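Local coordinates for protein Gp26 (Listeria phage P40, PDB 4JZ5) that probably hydrolyses the glycan strands of the Listeria cell-wall peptidoglycan as the catalytic, family 25 glycosyl hydrolase domain of a phage endolysin, at residues L149-D153 with S154-T158. Sequence-based numbering, arbitrary orientation. Where two conformers were deposited one is given.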
# COMPACT_ATOMS: atom_id res chain seq x y z
N LEU A 149 -4.27 -6.47 -0.41
CA LEU A 149 -4.92 -6.17 0.85
C LEU A 149 -3.86 -6.04 1.92
O LEU A 149 -2.97 -6.87 2.02
CB LEU A 149 -5.89 -7.29 1.21
CG LEU A 149 -6.65 -7.15 2.52
CD1 LEU A 149 -7.55 -5.93 2.54
CD2 LEU A 149 -7.46 -8.41 2.77
N TYR A 150 -3.98 -4.97 2.72
CA TYR A 150 -3.06 -4.68 3.82
C TYR A 150 -3.82 -4.59 5.14
O TYR A 150 -4.85 -3.92 5.23
CB TYR A 150 -2.34 -3.35 3.58
CG TYR A 150 -1.64 -2.78 4.80
CD1 TYR A 150 -2.33 -2.00 5.73
CD2 TYR A 150 -0.28 -3.01 5.01
CE1 TYR A 150 -1.70 -1.47 6.82
CE2 TYR A 150 0.36 -2.49 6.12
CZ TYR A 150 -0.36 -1.71 7.02
OH TYR A 150 0.23 -1.16 8.13
N ALA A 151 -3.23 -5.20 6.17
CA ALA A 151 -3.62 -4.95 7.55
C ALA A 151 -2.50 -5.49 8.45
O ALA A 151 -1.61 -6.23 8.01
CB ALA A 151 -4.94 -5.62 7.89
N GLY A 152 -2.52 -5.10 9.72
CA GLY A 152 -1.67 -5.74 10.70
C GLY A 152 -2.08 -7.19 10.94
O GLY A 152 -3.24 -7.57 10.76
N ASP A 153 -1.08 -7.97 11.33
CA ASP A 153 -1.19 -9.38 11.67
C ASP A 153 -2.46 -9.71 12.47
O ASP A 153 -3.32 -10.47 12.02
CB ASP A 153 0.07 -9.75 12.46
CG ASP A 153 0.23 -11.24 12.70
OD1 ASP A 153 -0.64 -12.04 12.30
OD2 ASP A 153 1.25 -11.60 13.31
N SER A 154 -2.58 -9.13 13.66
CA SER A 154 -3.68 -9.40 14.58
C SER A 154 -5.03 -9.00 13.99
O SER A 154 -6.00 -9.76 14.08
CB SER A 154 -3.46 -8.67 15.89
OG SER A 154 -4.54 -8.90 16.78
N PHE A 155 -5.12 -7.80 13.43
CA PHE A 155 -6.36 -7.35 12.83
C PHE A 155 -6.79 -8.30 11.72
O PHE A 155 -7.97 -8.66 11.60
CB PHE A 155 -6.19 -5.94 12.27
CG PHE A 155 -7.46 -5.35 11.73
CD1 PHE A 155 -7.91 -5.68 10.47
CD2 PHE A 155 -8.22 -4.50 12.51
CE1 PHE A 155 -9.09 -5.16 9.99
CE2 PHE A 155 -9.41 -3.97 12.03
CZ PHE A 155 -9.84 -4.30 10.76
N TRP A 156 -5.83 -8.72 10.90
CA TRP A 156 -6.10 -9.61 9.77
C TRP A 156 -6.74 -10.90 10.27
O TRP A 156 -7.77 -11.35 9.75
CB TRP A 156 -4.78 -9.89 9.05
CG TRP A 156 -4.86 -10.67 7.77
CD1 TRP A 156 -5.27 -11.96 7.62
CD2 TRP A 156 -4.48 -10.22 6.48
NE1 TRP A 156 -5.19 -12.33 6.30
CE2 TRP A 156 -4.70 -11.28 5.58
CE3 TRP A 156 -3.97 -9.01 5.98
CZ2 TRP A 156 -4.45 -11.16 4.21
CZ3 TRP A 156 -3.72 -8.91 4.63
CH2 TRP A 156 -3.95 -9.97 3.76
N LYS A 157 -6.15 -11.50 11.29
CA LYS A 157 -6.66 -12.74 11.83
C LYS A 157 -8.06 -12.57 12.42
O LYS A 157 -8.95 -13.39 12.18
CB LYS A 157 -5.72 -13.27 12.92
CG LYS A 157 -4.40 -13.79 12.38
CD LYS A 157 -3.56 -14.47 13.45
CE LYS A 157 -3.09 -13.51 14.51
NZ LYS A 157 -2.11 -14.15 15.44
N THR A 158 -8.24 -11.51 13.21
CA THR A 158 -9.49 -11.35 13.95
C THR A 158 -10.65 -10.80 13.13
O THR A 158 -11.76 -10.72 13.64
CB THR A 158 -9.29 -10.48 15.20
OG1 THR A 158 -8.91 -9.15 14.81
CG2 THR A 158 -8.25 -11.10 16.14
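Trp156 N donates a 2.8 Å hydrogen bond to Gly152 O, and this first helical turn sets the short helix 153-158 on the end of strand 147-152. Gly152 holds the N-cap position, and its carbonyl is the first acceptor of the helix. One residue on, Lys157 N repeats the pattern to Asp153 O at 3.1 Å, and Thr158 N bonds to Ser154 O.

The indole of Trp156 then folds back along the strand. With CG anti to the backbone N (chi1 -173°), its six-membered ring reaches Leu149 and Ala151, residues two apart on the strand, whose side chains therefore set out from the same face, toward the helix. Leu149 CD2 lies over one face, 4.0 Å from Trp156 CH2, whereas the backbone meets the ring at its edge, Leu149 O lying in the ring plane 3.4 Å from CZ3 of Trp156. Ala151 is small enough to fit between two aromatics, its CB 3.9 Å from Phe155 CD1 and 4.0 Å from Trp156 CE3. NE1 of buried Trp156 hydrogen-bonds to OD1 of Asp162.

Asp153 and Lys157, a turn apart, lie with OD1 of Asp153 4.1 Å from NZ of Lys157, too far for a salt bridge, though the opposite charges probably still attract. Their firmer polar partners lie outside the turn: both carboxylate oxygens of buried Asp153 are hydrogen-bonded there, OD2 forming a salt bridge with Arg173 NH1 and accepting a hydrogen bond from Ser186 N, while Lys157 NZ bonds to Ser186 OG. Strand 147-152, helix 153-158 and parallel strand 169-172 together form a beta-alpha-beta unit, whose strand-to-helix junction lies here, within the modified beta/alpha barrel characteristic of family 25 glycosyl hydrolases.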